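Local structure of N-terminal acetyltransferase B complex subunit MDM20 (Candida albicans, 5K04) at residues A[573-576]-A[577-581]. The protein probably serves as the non-catalytic auxiliary subunit of the NatB complex, which acetylates the N-termini of selected proteins. Residues are numbered along the deposited sequence; the frame is centred on the assembly and turned at random.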
loop_
_atom_site.group_PDB
_atom_site.type_symbol
_atom_site.label_atom_id
_atom_site.label_comp_id
_atom_site.label_asym_id
_atom_site.label_seq_id
_atom_site.Cartn_x
_atom_site.Cartn_y
_atom_site.Cartn_z
ATOM N N ALA A 573 -0.483 15.766 13.005
ATOM C CA ALA A 573 0.432 15.655 14.137
ATOM C C ALA A 573 1.696 14.895 13.745
ATOM O O ALA A 573 2.802 15.253 14.163
ATOM C CB ALA A 573 -0.280 14.977 15.310
ATOM N N THR A 574 1.546 13.848 12.935
ATOM C CA THR A 574 2.694 13.106 12.418
ATOM C C THR A 574 3.692 14.037 11.748
ATOM O O THR A 574 4.889 13.991 12.036
ATOM C CB THR A 574 2.204 12.048 11.427
ATOM O OG1 THR A 574 1.347 11.135 12.113
ATOM C CG2 THR A 574 3.359 11.291 10.799
ATOM N N LYS A 575 3.206 14.916 10.862
ATOM C CA LYS A 575 4.114 15.855 10.214
ATOM C C LYS A 575 4.764 16.792 11.228
ATOM O O LYS A 575 5.966 17.077 11.146
ATOM C CB LYS A 575 3.369 16.654 9.145
ATOM C CG LYS A 575 4.280 17.680 8.459
ATOM C CD LYS A 575 3.587 18.400 7.310
ATOM C CE LYS A 575 3.334 17.466 6.134
ATOM N NZ LYS A 575 2.943 18.218 4.906
ATOM N N LEU A 576 3.983 17.264 12.208
ATOM C CA LEU A 576 4.499 18.220 13.178
ATOM C C LEU A 576 5.521 17.574 14.096
ATOM O O LEU A 576 6.510 18.216 14.481
ATOM C CB LEU A 576 3.346 18.815 13.983
ATOM C CG LEU A 576 2.440 19.775 13.209
ATOM C CD1 LEU A 576 1.174 20.110 14.021
ATOM C CD2 LEU A 576 3.220 21.030 12.862
ATOM N N LYS A 577 5.286 16.313 14.475
ATOM C CA LYS A 577 6.264 15.580 15.268
ATOM C C LYS A 577 7.604 15.548 14.556
ATOM O O LYS A 577 8.650 15.790 15.164
ATOM C CB LYS A 577 5.771 14.158 15.544
ATOM C CG LYS A 577 4.560 14.079 16.473
ATOM C CD LYS A 577 4.806 14.768 17.809
ATOM C CE LYS A 577 3.685 14.470 18.806
ATOM N NZ LYS A 577 3.603 13.019 19.241
ATOM N N LEU A 578 7.583 15.267 13.246
ATOM C CA LEU A 578 8.826 15.181 12.485
ATOM C C LEU A 578 9.487 16.548 12.363
ATOM O O LEU A 578 10.716 16.656 12.432
ATOM C CB LEU A 578 8.553 14.571 11.114
ATOM C CG LEU A 578 7.943 13.168 11.194
ATOM C CD1 LEU A 578 7.794 12.573 9.808
ATOM C CD2 LEU A 578 8.786 12.261 12.074
ATOM N N LEU A 579 8.687 17.604 12.210
ATOM C CA LEU A 579 9.237 18.956 12.277
ATOM C C LEU A 579 9.877 19.215 13.631
ATOM O O LEU A 579 11.017 19.697 13.706
ATOM C CB LEU A 579 8.148 19.982 11.994
ATOM C CG LEU A 579 7.566 19.855 10.583
ATOM C CD1 LEU A 579 6.472 20.880 10.342
ATOM C CD2 LEU A 579 8.671 20.026 9.566
ATOM N N VAL A 580 9.164 18.879 14.714
ATOM C CA VAL A 580 9.708 19.070 16.061
ATOM C C VAL A 580 11.112 18.488 16.144
ATOM O O VAL A 580 12.073 19.172 16.513
ATOM C CB VAL A 580 8.780 18.442 17.126
ATOM C CG1 VAL A 580 9.497 18.360 18.490
ATOM C CG2 VAL A 580 7.498 19.237 17.275
ATOM N N TYR A 581 11.249 17.212 15.788
ATOM C CA TYR A 581 12.551 16.569 15.904
ATOM C C TYR A 581 13.555 17.194 14.943
ATOM O O TYR A 581 14.735 17.335 15.275
ATOM C CB TYR A 581 12.406 15.057 15.682
ATOM C CG TYR A 581 11.823 14.356 16.897
ATOM C CD1 TYR A 581 12.637 13.987 17.968
ATOM C CD2 TYR A 581 10.471 14.069 16.982
ATOM C CE1 TYR A 581 12.119 13.349 19.093
ATOM C CE2 TYR A 581 9.945 13.428 18.100
ATOM C CZ TYR A 581 10.775 13.080 19.162
ATOM O OH TYR A 581 10.246 12.450 20.270
#
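Leu576 and Leu579, three residues apart on helix 571-584, meet through methyl groups: CD2 of Leu576 lies 4.1 Å from CD1 of Leu579, and the two side chains pass each other at a slant. Leu579 sets its CG beside its own backbone N (chi1 -63°), which folds the branch back over the preceding turn and leaves CG 3.3 Å from Lys575 O. Both leucines, together with the side chain of Lys575, rest on Ile600 of helix 591-601. Leu578 repeats the posture one residue earlier, its CG 3.3 Å from Thr574 O, but touches Asn509 and Ala513 of helix 506-521. Val580 leans back as well, with CG2 3.1 Å from Leu576 O, while its side chain packs against Phe597 of helix 591-601 and Tyr617 of helix 608-625. Lys577 starts along the same path, CG 3.1 Å from Ala573 O, then bends at chi2 and again near its end. Its NZ forms a salt bridge with Glu671 and a hydrogen bond with Asn668, and Glu671 also shares a hydrogen bond with the Tyr581 hydroxyl. The amine of Lys575 reaches Ser544 O, while its charge makes a cation-pi contact with Tyr546. Beneath these side chains run four i to i+4 backbone bonds of an alpha helix, the one from Val580 N to Leu576 O being 2.7 Å long and nearly straight at 166°. Each of these carbonyl oxygens thus accepts an N-H and has side-chain carbons of the next turn against it. In this predominantly helical chain, of a family in the TPR clan, helix 571-584 presents apolar groups to helices 506-521, 591-601 and 608-625, while buried Lys577 has its ammonium matched by a carboxylate and an amide oxygen, which would probably favour its charged form.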